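Local coordinates for protein DNA ligase (Aquifex aeolicus, PDB 3QWU) that probably joins nucleic acid ends as an ATP-dependent ligase of the RNA ligase family, and binds adenosine and calcium, at residues N257-L262 with E279-A284; F290-Q295 with H300-T305; A318-L323 with I330-R335; L359-L362 with I367-D370. All coordinates share one frame; numbering follows the deposited sequence. Where two conformers were deposited one is given.

Contact 1: residues N257-L262 with E279-A284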
loop_
_atom_site.group_PDB
_atom_site.type_symbol
_atom_site.label_atom_id
_atom_site.label_comp_id
_atom_site.label_asym_id
_atom_site.label_seq_id
_atom_site.Cartn_x
_atom_site.Cartn_y
_atom_site.Cartn_z
ATOM N N ASN A 257 -4.288 -6.665 -1.610
ATOM C CA ASN A 257 -5.559 -7.076 -2.171
ATOM C C ASN A 257 -5.522 -7.350 -3.653
ATOM O O ASN A 257 -5.918 -8.415 -4.073
ATOM C CB ASN A 257 -6.632 -6.042 -1.868
ATOM C CG ASN A 257 -7.985 -6.634 -1.880
ATOM O OD1 ASN A 257 -8.627 -6.734 -2.928
ATOM N ND2 ASN A 257 -8.433 -7.084 -0.699
ATOM N N ARG A 258 -5.063 -6.396 -4.451
ATOM C CA ARG A 258 -5.024 -6.637 -5.900
ATOM C C ARG A 258 -3.924 -7.628 -6.340
ATOM O O ARG A 258 -4.089 -8.364 -7.301
ATOM C CB ARG A 258 -5.015 -5.324 -6.664
ATOM C CG ARG A 258 -6.465 -4.866 -7.045
ATOM C CD ARG A 258 -6.545 -3.432 -7.458
ATOM N NE ARG A 258 -7.937 -2.975 -7.521
ATOM C CZ ARG A 258 -8.659 -2.570 -6.482
ATOM N NH1 ARG A 258 -8.145 -2.522 -5.248
ATOM N NH2 ARG A 258 -9.924 -2.210 -6.691
ATOM N N ILE A 259 -2.848 -7.690 -5.561
ATOM C CA ILE A 259 -1.790 -8.646 -5.780
ATOM C C ILE A 259 -2.222 -10.052 -5.405
ATOM O O ILE A 259 -1.978 -10.992 -6.159
ATOM C CB ILE A 259 -0.509 -8.252 -4.993
ATOM C CG1 ILE A 259 0.044 -6.955 -5.586
ATOM C CG2 ILE A 259 0.504 -9.347 -5.071
ATOM C CD1 ILE A 259 0.710 -6.050 -4.589
ATOM N N LEU A 260 -2.840 -10.196 -4.227
ATOM C CA LEU A 260 -3.444 -11.463 -3.855
ATOM C C LEU A 260 -4.450 -11.958 -4.897
ATOM O O LEU A 260 -4.618 -13.151 -5.054
ATOM C CB LEU A 260 -4.097 -11.406 -2.457
ATOM C CG LEU A 260 -3.104 -11.711 -1.305
ATOM C CD1 LEU A 260 -3.678 -11.518 0.101
ATOM C CD2 LEU A 260 -2.625 -13.090 -1.477
ATOM N N ARG A 261 -5.157 -11.070 -5.566
ATOM C CA ARG A 261 -6.064 -11.542 -6.622
ATOM C C ARG A 261 -5.269 -12.203 -7.746
ATOM O O ARG A 261 -5.621 -13.249 -8.217
ATOM C CB ARG A 261 -6.881 -10.415 -7.195
ATOM C CG ARG A 261 -8.007 -9.961 -6.295
ATOM C CD ARG A 261 -8.573 -8.609 -6.900
ATOM N NE ARG A 261 -9.126 -7.699 -5.881
ATOM C CZ ARG A 261 -9.688 -6.553 -6.167
ATOM N NH1 ARG A 261 -9.810 -6.136 -7.435
ATOM N NH2 ARG A 261 -10.177 -5.843 -5.190
ATOM N N LEU A 262 -4.177 -11.574 -8.146
ATOM C CA LEU A 262 -3.330 -12.112 -9.200
ATOM C C LEU A 262 -2.617 -13.364 -8.696
ATOM O O LEU A 262 -2.604 -14.372 -9.376
ATOM C CB LEU A 262 -2.330 -11.065 -9.674
ATOM C CG LEU A 262 -1.369 -11.480 -10.800
ATOM C CD1 LEU A 262 -2.070 -11.633 -12.151
ATOM C CD2 LEU A 262 -0.242 -10.469 -10.907
ATOM N N GLU A 279 6.125 -10.146 -15.538
ATOM C CA GLU A 279 6.443 -8.938 -16.271
ATOM C C GLU A 279 5.239 -8.016 -16.308
ATOM O O GLU A 279 5.357 -6.809 -16.125
ATOM C CB GLU A 279 6.943 -9.236 -17.703
ATOM C CG GLU A 279 7.673 -8.019 -18.348
ATOM C CD GLU A 279 7.832 -8.088 -19.869
ATOM O OE1 GLU A 279 8.242 -9.157 -20.392
ATOM O OE2 GLU A 279 7.570 -7.051 -20.537
ATOM N N GLU A 280 4.070 -8.583 -16.535
ATOM C CA GLU A 280 2.878 -7.765 -16.593
ATOM C C GLU A 280 2.615 -7.052 -15.268
ATOM O O GLU A 280 2.353 -5.830 -15.262
ATOM C CB GLU A 280 1.690 -8.590 -17.091
ATOM C CG GLU A 280 1.751 -8.867 -18.610
ATOM C CD GLU A 280 1.030 -10.184 -19.051
ATOM O OE1 GLU A 280 0.037 -10.544 -18.389
ATOM O OE2 GLU A 280 1.454 -10.857 -20.069
ATOM N N LEU A 281 2.750 -7.742 -14.133
ATOM C CA LEU A 281 2.552 -7.029 -12.858
ATOM C C LEU A 281 3.571 -5.837 -12.683
ATOM O O LEU A 281 3.191 -4.764 -12.262
ATOM C CB LEU A 281 2.489 -7.993 -11.645
ATOM C CG LEU A 281 2.410 -7.259 -10.276
ATOM C CD1 LEU A 281 1.166 -6.364 -10.121
ATOM C CD2 LEU A 281 2.545 -8.237 -9.090
ATOM N N GLY A 282 4.838 -6.049 -13.044
ATOM C CA GLY A 282 5.878 -5.040 -13.047
ATOM C C GLY A 282 5.535 -3.848 -13.932
ATOM O O GLY A 282 5.681 -2.681 -13.544
ATOM N N ARG A 283 5.067 -4.140 -15.141
ATOM C CA ARG A 283 4.631 -3.088 -16.072
ATOM C C ARG A 283 3.470 -2.338 -15.578
ATOM O O ARG A 283 3.373 -1.174 -15.778
ATOM C CB ARG A 283 4.291 -3.681 -17.441
ATOM C CG ARG A 283 5.540 -3.998 -18.213
ATOM C CD ARG A 283 5.224 -4.465 -19.613
ATOM N NE ARG A 283 6.467 -4.581 -20.369
ATOM C CZ ARG A 283 7.155 -3.556 -20.875
ATOM N NH1 ARG A 283 6.735 -2.278 -20.744
ATOM N NH2 ARG A 283 8.296 -3.815 -21.523
ATOM N N ALA A 284 2.534 -3.000 -14.957
ATOM C CA ALA A 284 1.429 -2.290 -14.432
ATOM C C ALA A 284 1.922 -1.193 -13.463
ATOM O O ALA A 284 1.506 -0.066 -13.604
ATOM C CB ALA A 284 0.485 -3.233 -13.784
#
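L281 overlaps L262 and I259 across a helical hairpin. Helix 254-269 and helix 276-299 follow each other in the chain and run in broadly opposite directions here. The contact is small, buried and wholly apolar. L262 CD2 lies 3.8 Å from L281 CB and 4.0 Å from L281 CD2, so one methyl touches both the root and one branch of the other leucine. The two side chains cross obliquely. L262 is modelled in two conformers, and these distances hold for one of them. L281 has CG anti to its N (chi1 175°), which carries its branches out toward helix 254-269. The approach of I259 is looser, with I259 CG1 4.5 Å from L281 CD2. L281 also packs on I240 of helix 233-242 and on I286 of the second subunit, while I259 reaches L289 of that subunit. The hairpin thus lies at the dimer interface.

Away from the leucines, each helix carries its own polar pairs. N257 OD1 takes R261 NH2 at 2.9 Å, and R261 NE makes a weaker bond to the same oxygen. R261 NH2 also lies over one face of the R258 guanidinium, 3.7 Å above its plane. On helix 276-299, R283 NE meets E279 OE2 in a nearly straight salt bridge of 2.7 Å (171°). The bond lies in the guanidinium plane and uses the anti lone pair of E279 OE2.

Contact 2: residues F290-Q295 with H300-T305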
loop_
_atom_site.group_PDB
_atom_site.type_symbol
_atom_site.label_atom_id
_atom_site.label_comp_id
_atom_site.label_asym_id
_atom_site.label_seq_id
_atom_site.Cartn_x
_atom_site.Cartn_y
_atom_site.Cartn_z
ATOM N N PHE A 290 5.834 5.726 -14.707
ATOM C CA PHE A 290 6.737 6.334 -15.712
ATOM C C PHE A 290 5.998 7.354 -16.533
ATOM O O PHE A 290 6.505 8.420 -16.799
ATOM C CB PHE A 290 7.309 5.285 -16.684
ATOM C CG PHE A 290 8.674 5.560 -17.100
ATOM C CD1 PHE A 290 9.737 5.155 -16.304
ATOM C CD2 PHE A 290 8.935 6.238 -18.269
ATOM C CE1 PHE A 290 11.077 5.450 -16.650
ATOM C CE2 PHE A 290 10.275 6.532 -18.666
ATOM C CZ PHE A 290 11.341 6.134 -17.848
ATOM N N GLN A 291 4.783 7.018 -16.950
ATOM C CA GLN A 291 3.956 7.979 -17.653
ATOM C C GLN A 291 3.576 9.170 -16.832
ATOM O O GLN A 291 3.376 10.236 -17.389
ATOM C CB GLN A 291 2.647 7.344 -18.077
ATOM C CG GLN A 291 2.740 6.404 -19.231
ATOM C CD GLN A 291 1.458 5.589 -19.366
ATOM O OE1 GLN A 291 1.498 4.463 -19.828
ATOM N NE2 GLN A 291 0.324 6.167 -18.960
ATOM N N ALA A 292 3.353 9.002 -15.534
ATOM C CA ALA A 292 3.060 10.166 -14.723
ATOM C C ALA A 292 4.321 11.071 -14.585
ATOM O O ALA A 292 4.177 12.297 -14.551
ATOM C CB ALA A 292 2.497 9.791 -13.377
ATOM N N ILE A 293 5.528 10.471 -14.517
ATOM C CA ILE A 293 6.775 11.239 -14.581
ATOM C C ILE A 293 7.013 11.936 -15.919
ATOM O O ILE A 293 7.441 13.101 -15.959
ATOM C CB ILE A 293 7.990 10.370 -14.258
ATOM C CG1 ILE A 293 8.012 10.065 -12.753
ATOM C CG2 ILE A 293 9.308 11.024 -14.685
ATOM C CD1 ILE A 293 8.616 8.717 -12.449
ATOM N N GLU A 294 6.789 11.229 -17.030
ATOM C CA GLU A 294 6.867 11.905 -18.363
ATOM C C GLU A 294 5.873 13.089 -18.426
ATOM O O GLU A 294 6.237 14.138 -18.948
ATOM C CB GLU A 294 6.607 10.949 -19.538
ATOM C CG GLU A 294 7.835 10.034 -19.896
ATOM C CD GLU A 294 7.418 8.774 -20.665
ATOM O OE1 GLU A 294 6.222 8.477 -20.716
ATOM O OE2 GLU A 294 8.276 8.075 -21.221
ATOM N N GLN A 295 4.649 12.909 -17.913
ATOM C CA GLN A 295 3.660 13.960 -17.998
ATOM C C GLN A 295 4.103 15.154 -17.122
ATOM O O GLN A 295 4.020 16.318 -17.567
ATOM C CB GLN A 295 2.282 13.464 -17.612
ATOM C CG GLN A 295 1.151 14.472 -17.800
ATOM C CD GLN A 295 -0.186 14.072 -17.133
ATOM O OE1 GLN A 295 -0.253 13.728 -15.930
ATOM N NE2 GLN A 295 -1.263 14.152 -17.913
ATOM N N HIS A 300 4.425 19.779 -16.305
ATOM C CA HIS A 300 4.704 20.381 -14.982
ATOM C C HIS A 300 3.558 20.177 -13.963
ATOM O O HIS A 300 3.522 20.798 -12.895
ATOM C CB HIS A 300 5.040 21.860 -15.180
ATOM C CG HIS A 300 5.891 22.126 -16.391
ATOM N ND1 HIS A 300 7.145 21.571 -16.561
ATOM C CD2 HIS A 300 5.668 22.887 -17.495
ATOM C CE1 HIS A 300 7.663 21.987 -17.705
ATOM N NE2 HIS A 300 6.795 22.798 -18.284
ATOM N N LYS A 301 2.650 19.263 -14.314
ATOM C CA LYS A 301 1.499 18.870 -13.512
ATOM C C LYS A 301 1.212 17.388 -13.780
ATOM O O LYS A 301 1.383 16.884 -14.923
ATOM C CB LYS A 301 0.212 19.609 -13.951
ATOM C CG LYS A 301 0.170 21.087 -13.787
ATOM C CD LYS A 301 -0.168 21.538 -12.342
ATOM C CE LYS A 301 -0.452 23.050 -12.251
ATOM N NZ LYS A 301 -1.378 23.322 -11.092
ATOM N N VAL A 302 0.712 16.693 -12.766
ATOM C CA VAL A 302 0.232 15.329 -12.974
ATOM C C VAL A 302 -1.303 15.330 -12.886
ATOM O O VAL A 302 -1.885 15.680 -11.861
ATOM C CB VAL A 302 0.823 14.354 -11.965
ATOM C CG1 VAL A 302 0.139 12.960 -12.117
ATOM C CG2 VAL A 302 2.296 14.279 -12.135
ATOM N N TYR A 303 -1.948 14.941 -13.973
ATOM C CA TYR A 303 -3.384 15.063 -14.070
ATOM C C TYR A 303 -3.980 14.043 -15.066
ATOM O O TYR A 303 -3.261 13.549 -15.954
ATOM C CB TYR A 303 -3.731 16.513 -14.493
ATOM C CG TYR A 303 -3.275 16.900 -15.886
ATOM C CD1 TYR A 303 -2.077 17.556 -16.089
ATOM C CD2 TYR A 303 -4.069 16.638 -17.008
ATOM C CE1 TYR A 303 -1.647 17.917 -17.369
ATOM C CE2 TYR A 303 -3.639 17.005 -18.295
ATOM C CZ TYR A 303 -2.432 17.636 -18.445
ATOM O OH TYR A 303 -2.002 18.022 -19.682
ATOM N N LYS A 304 -5.269 13.739 -14.905
ATOM C CA LYS A 304 -6.046 12.943 -15.884
ATOM C C LYS A 304 -7.054 13.841 -16.568
ATOM O O LYS A 304 -7.683 14.626 -15.905
ATOM C CB LYS A 304 -6.821 11.815 -15.206
ATOM C CG LYS A 304 -5.980 10.740 -14.555
ATOM C CD LYS A 304 -6.757 9.405 -14.460
ATOM C CE LYS A 304 -6.378 8.558 -13.261
ATOM N NZ LYS A 304 -6.989 7.270 -13.404
ATOM N N THR A 305 -7.219 13.732 -17.875
ATOM C CA THR A 305 -8.212 14.555 -18.571
ATOM C C THR A 305 -9.457 13.713 -18.794
ATOM O O THR A 305 -9.352 12.562 -19.139
ATOM C CB THR A 305 -7.660 15.157 -19.938
ATOM O OG1 THR A 305 -6.639 16.150 -19.666
ATOM C CG2 THR A 305 -8.776 15.834 -20.769
#
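Q295 reaches from helix 276-299 to the main chain of Y303, across the helix-to-strand turn that opens strand 303-310. This is the tight part. Y303 N gives a straight hydrogen bond to Q295 OE1 (2.9 Å, 169°), though it comes from above the plane of the amide carbonyl. Q295 NE2 returns one to Y303 O, also 2.9 Å. The amide therefore holds both polar backbone atoms of one strand residue. Q295 OE1 and Y303 O are two acceptors 3.0 Å apart. K245 NZ bonds to both, weakly to Q295 OE1. Y303 has CG between its N and carbonyl carbon (chi1 66°), which folds the ring back over the amide. The planes are stacked, 21° apart, with Q295 NE2 over the ring centre. With an alanine at Q295, Y303 N and O would probably lose these bonds and the ring its stacking partner.

Behind the amide, A292 CB touches V302 CG1 at 4.1 Å in a buried apolar patch, and V302 CG2 rests 3.6 Å from A292 O. The turn is loose and solvent-facing. H300, just after the helix, has a positive phi, and K301 sends its amine away. Here Q295 O and H300 N are 3.7 Å apart.

Contact 3: residues A318-L323 with I330-R335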
loop_
_atom_site.group_PDB
_atom_site.type_symbol
_atom_site.label_atom_id
_atom_site.label_comp_id
_atom_site.label_asym_id
_atom_site.label_seq_id
_atom_site.Cartn_x
_atom_site.Cartn_y
_atom_site.Cartn_z
ATOM N N ALA A 318 -22.919 22.110 -12.967
ATOM C CA ALA A 318 -23.277 21.378 -11.749
ATOM C C ALA A 318 -22.361 20.167 -11.542
ATOM O O ALA A 318 -21.994 19.842 -10.384
ATOM C CB ALA A 318 -24.736 20.947 -11.775
ATOM N N LEU A 319 -21.966 19.507 -12.638
ATOM C CA LEU A 319 -21.052 18.376 -12.509
ATOM C C LEU A 319 -19.671 18.810 -11.987
ATOM O O LEU A 319 -19.169 18.173 -11.080
ATOM C CB LEU A 319 -20.902 17.571 -13.803
ATOM C CG LEU A 319 -19.798 16.512 -13.600
ATOM C CD1 LEU A 319 -20.369 15.282 -12.850
ATOM C CD2 LEU A 319 -19.145 16.127 -14.878
ATOM N N LEU A 320 -19.060 19.844 -12.573
ATOM C CA LEU A 320 -17.803 20.423 -12.037
ATOM C C LEU A 320 -17.900 20.709 -10.565
ATOM O O LEU A 320 -16.984 20.379 -9.802
ATOM C CB LEU A 320 -17.407 21.745 -12.720
ATOM C CG LEU A 320 -16.977 21.620 -14.187
ATOM C CD1 LEU A 320 -16.783 22.976 -14.801
ATOM C CD2 LEU A 320 -15.725 20.770 -14.380
ATOM N N GLU A 321 -18.993 21.357 -10.165
ATOM C CA GLU A 321 -19.156 21.744 -8.758
ATOM C C GLU A 321 -19.314 20.486 -7.878
ATOM O O GLU A 321 -18.745 20.411 -6.771
ATOM C CB GLU A 321 -20.298 22.768 -8.589
ATOM C CG GLU A 321 -19.965 24.142 -9.279
ATOM C CD GLU A 321 -21.034 25.246 -9.120
ATOM O OE1 GLU A 321 -22.222 24.943 -8.841
ATOM O OE2 GLU A 321 -20.678 26.438 -9.305
ATOM N N LEU A 322 -20.026 19.472 -8.373
ATOM C CA LEU A 322 -20.064 18.208 -7.624
ATOM C C LEU A 322 -18.649 17.608 -7.423
ATOM O O LEU A 322 -18.259 17.256 -6.304
ATOM C CB LEU A 322 -21.006 17.182 -8.262
ATOM C CG LEU A 322 -21.050 15.894 -7.429
ATOM C CD1 LEU A 322 -21.478 16.254 -5.970
ATOM C CD2 LEU A 322 -21.907 14.771 -8.054
ATOM N N LEU A 323 -17.873 17.522 -8.485
ATOM C CA LEU A 323 -16.580 16.875 -8.393
ATOM C C LEU A 323 -15.571 17.633 -7.487
ATOM O O LEU A 323 -14.780 17.015 -6.810
ATOM C CB LEU A 323 -16.025 16.585 -9.793
ATOM C CG LEU A 323 -16.337 15.181 -10.361
ATOM C CD1 LEU A 323 -17.732 14.775 -10.141
ATOM C CD2 LEU A 323 -16.026 15.111 -11.850
ATOM N N ILE A 330 -7.283 16.652 -4.903
ATOM C CA ILE A 330 -7.487 16.626 -6.348
ATOM C C ILE A 330 -8.096 17.967 -6.753
ATOM O O ILE A 330 -9.087 18.378 -6.172
ATOM C CB ILE A 330 -8.460 15.499 -6.757
ATOM C CG1 ILE A 330 -7.820 14.105 -6.639
ATOM C CG2 ILE A 330 -8.916 15.714 -8.156
ATOM C CD1 ILE A 330 -6.809 13.953 -5.481
ATOM N N GLN A 331 -7.492 18.653 -7.719
ATOM C CA GLN A 331 -8.045 19.892 -8.241
ATOM C C GLN A 331 -8.860 19.583 -9.485
ATOM O O GLN A 331 -8.330 18.987 -10.426
ATOM C CB GLN A 331 -6.936 20.891 -8.608
ATOM C CG GLN A 331 -7.429 22.181 -9.275
ATOM C CD GLN A 331 -6.317 23.220 -9.514
ATOM O OE1 GLN A 331 -5.128 22.892 -9.625
ATOM N NE2 GLN A 331 -6.720 24.477 -9.620
ATOM N N VAL A 332 -10.131 20.000 -9.501
ATOM C CA VAL A 332 -10.955 19.967 -10.726
ATOM C C VAL A 332 -10.813 21.292 -11.459
ATOM O O VAL A 332 -10.960 22.382 -10.869
ATOM C CB VAL A 332 -12.406 19.619 -10.409
ATOM C CG1 VAL A 332 -13.245 19.525 -11.700
ATOM C CG2 VAL A 332 -12.455 18.308 -9.622
ATOM N N LYS A 333 -10.407 21.194 -12.713
ATOM C CA LYS A 333 -9.984 22.347 -13.500
ATOM C C LYS A 333 -10.545 22.229 -14.915
ATOM O O LYS A 333 -10.103 21.374 -15.679
ATOM C CB LYS A 333 -8.456 22.423 -13.562
ATOM C CG LYS A 333 -7.881 23.550 -14.455
ATOM C CD LYS A 333 -7.647 24.863 -13.668
ATOM C CE LYS A 333 -7.306 26.098 -14.567
ATOM N NZ LYS A 333 -8.093 27.330 -14.163
ATOM N N GLU A 334 -11.511 23.090 -15.244
ATOM C CA GLU A 334 -12.182 23.073 -16.531
ATOM C C GLU A 334 -11.206 23.425 -17.628
ATOM O O GLU A 334 -10.459 24.358 -17.468
ATOM C CB GLU A 334 -13.327 24.119 -16.520
ATOM C CG GLU A 334 -14.105 24.238 -17.848
ATOM C CD GLU A 334 -15.153 25.356 -17.852
ATOM O OE1 GLU A 334 -15.984 25.406 -16.918
ATOM O OE2 GLU A 334 -15.164 26.168 -18.809
ATOM N N ARG A 335 -11.225 22.714 -18.747
ATOM C CA ARG A 335 -10.492 23.169 -19.947
ATOM C C ARG A 335 -11.443 23.775 -20.965
ATOM O O ARG A 335 -11.265 24.912 -21.362
ATOM C CB ARG A 335 -9.724 22.043 -20.621
ATOM C CG ARG A 335 -8.884 21.193 -19.702
ATOM C CD ARG A 335 -8.469 19.886 -20.401
ATOM N NE ARG A 335 -7.499 20.080 -21.472
ATOM C CZ ARG A 335 -6.174 20.124 -21.315
ATOM N NH1 ARG A 335 -5.592 19.994 -20.113
ATOM N NH2 ARG A 335 -5.416 20.316 -22.389
#
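L323, which packs on V332, follows directly on the shortest polar bond within the two segments, the helix bond from L322 N to A318 O at 2.8 Å. L323 O accepts a hydrogen bond from S327 OG. V332 CG2 comes in beside this carbonyl, 3.9 Å from L323 O. The setting is a split beta-alpha-beta unit. Helix 313-325 links strands 303-310 and 330-340, which run parallel to each other with strand 343-352 between them. The helix segment lies nearly antiparallel to strand 330-335 (164°), with the axes 8.8 Å apart.

No hydrogen bond joins the two segments, and the packing is mostly apolar. V332 spreads its two methyls over two turns of the helix. V332 CG1 meets L320 CD2 at 3.9 Å, and V332 CG2 meets L323 CB at 4.0 Å. CG of L320 is anti to the carbonyl carbon (chi1 -68°), which aims the fork at the strand. V332 and L323 also pack on F348 of strand 343-352, so the helix rests on the sheet and not on one strand alone.

The other branch of L320, CD1, goes to the exposed E334. E334 is extended there and crosses L320 at about a right angle. Its carboxylate oxygen, E334 OE1, comes within 3.3 Å of the methyl L320 CD1.

Contact 4: residues L359-L362 with I367-D370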
loop_
_atom_site.group_PDB
_atom_site.type_symbol
_atom_site.label_atom_id
_atom_site.label_comp_id
_atom_site.label_asym_id
_atom_site.label_seq_id
_atom_site.Cartn_x
_atom_site.Cartn_y
_atom_site.Cartn_z
ATOM N N LEU A 359 6.537 14.280 -6.975
ATOM C CA LEU A 359 7.415 14.037 -8.111
ATOM C C LEU A 359 8.349 15.243 -8.359
ATOM O O LEU A 359 9.539 15.063 -8.635
ATOM C CB LEU A 359 6.602 13.649 -9.351
ATOM C CG LEU A 359 5.788 12.329 -9.392
ATOM C CD1 LEU A 359 5.155 12.133 -10.784
ATOM C CD2 LEU A 359 6.597 11.108 -9.078
ATOM N N GLY A 360 7.838 16.459 -8.211
ATOM C CA GLY A 360 8.648 17.656 -8.249
ATOM C C GLY A 360 9.759 17.666 -7.209
ATOM O O GLY A 360 10.900 18.154 -7.477
ATOM N N HIS A 361 9.439 17.163 -6.017
ATOM C CA HIS A 361 10.394 17.181 -4.911
ATOM C C HIS A 361 11.513 16.160 -5.147
ATOM O O HIS A 361 12.674 16.461 -4.986
ATOM C CB HIS A 361 9.673 16.942 -3.569
ATOM C CG HIS A 361 10.591 16.942 -2.378
ATOM N ND1 HIS A 361 11.196 18.084 -1.899
ATOM C CD2 HIS A 361 11.036 15.926 -1.593
ATOM C CE1 HIS A 361 11.962 17.776 -0.863
ATOM N NE2 HIS A 361 11.875 16.471 -0.652
ATOM N N LEU A 362 11.139 14.958 -5.579
ATOM C CA LEU A 362 12.093 13.920 -5.879
ATOM C C LEU A 362 12.909 14.187 -7.139
ATOM O O LEU A 362 14.134 14.019 -7.108
ATOM C CB LEU A 362 11.386 12.600 -6.043
ATOM C CG LEU A 362 10.497 12.163 -4.904
ATOM C CD1 LEU A 362 9.925 10.805 -5.261
ATOM C CD2 LEU A 362 11.298 12.143 -3.620
ATOM N N ILE A 367 15.069 15.196 -0.628
ATOM C CA ILE A 367 15.290 14.225 0.413
ATOM C C ILE A 367 13.924 13.777 0.975
ATOM O O ILE A 367 13.048 14.602 1.200
ATOM C CB ILE A 367 16.233 14.884 1.496
ATOM C CG1 ILE A 367 17.446 14.005 1.773
ATOM C CG2 ILE A 367 15.516 15.268 2.784
ATOM C CD1 ILE A 367 18.612 14.791 2.285
ATOM N N VAL A 368 13.735 12.473 1.148
ATOM C CA VAL A 368 12.553 11.937 1.799
ATOM C C VAL A 368 12.971 11.170 3.059
ATOM O O VAL A 368 13.716 10.195 2.978
ATOM C CB VAL A 368 11.763 11.001 0.855
ATOM C CG1 VAL A 368 10.647 10.260 1.605
ATOM C CG2 VAL A 368 11.169 11.811 -0.292
ATOM N N TYR A 369 12.505 11.625 4.220
ATOM C CA TYR A 369 12.676 10.878 5.455
ATOM C C TYR A 369 11.655 9.793 5.521
ATOM O O TYR A 369 10.519 10.024 5.921
ATOM C CB TYR A 369 12.570 11.790 6.671
ATOM C CG TYR A 369 13.673 12.783 6.630
ATOM C CD1 TYR A 369 14.928 12.471 7.121
ATOM C CD2 TYR A 369 13.502 14.004 6.017
ATOM C CE1 TYR A 369 15.983 13.391 7.050
ATOM C CE2 TYR A 369 14.549 14.923 5.940
ATOM C CZ TYR A 369 15.775 14.600 6.449
ATOM O OH TYR A 369 16.783 15.515 6.366
ATOM N N ASP A 370 12.044 8.644 4.966
ATOM C CA ASP A 370 11.579 7.314 5.368
ATOM C C ASP A 370 11.942 6.264 4.331
ATOM O O ASP A 370 11.543 6.327 3.142
ATOM C CB ASP A 370 10.089 7.261 5.717
ATOM C CG ASP A 370 9.830 7.519 7.219
ATOM O OD1 ASP A 370 8.631 7.609 7.594
ATOM O OD2 ASP A 370 10.809 7.643 8.017
ATOM O OXT ASP A 370 12.677 5.339 4.718
#
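The H361 imidazole meets I367 and V368 at its edge. Neither face of the ring is used between the two segments. I367 O lies in the ring plane, and V368 CG2 is near that plane too. H361 NE2 gives its proton to I367 O in a nearly straight hydrogen bond of 2.9 Å, with an N-H...O angle of 165°. The donor does not sit on a lone pair of the carbonyl. It comes from above the carbonyl plane, 42° out of it. H361 has CG anti to its backbone N (chi1 180°), and this extends the ring from the helix toward the returning chain. Beside the bond, H361 CD2 is 4.3 Å from V368 CG2.

The same V368 methyl meets the next helix residue. V368 CG2 and L362 CD2 are only 3.3 Å apart, which is tight for two methyls. The two side chains cross at a slant.

Helix 353-363 ends close by, and the C-terminal tail doubles back beside its last turn. S364 OG bonds to G360 O in that turn. I367 and V368, a short and weakly bonded strand, pair antiparallel with a strand of the second subunit, so the sheet continues across the dimer interface. V368 also packs on F61 of that subunit, and L362 on its L264.

Y369 is the centre of an inverse gamma turn, closed by a weak bond of 3.0 Å from D370 N to V368 O. Past it, the terminal D370 OXT forms a salt bridge with R59 NH1 of the second subunit.

The contacts follow one another along the chain in numerical order. Contacts 1 and 2 share helix 276-299, with centres 22 Å apart. Contact 1 lies near the calcium site, the side chain of L262 being about 13 Å from the bound ion. Contacts 2 and 3 touch, with centres 18 Å apart. Both reach the three-stranded sheet, where Y303 and T305 pack on R335. Contact 4 meets contact 2 through L359, which packs on V302 and I293. Contacts 3 and 4 are about 13 Å apart at their nearest atoms. The C-terminal region, to which contacts 1 to 3 wholly belong, takes part in the dimer interface at contacts 1, 2 and 4, but not at contact 3.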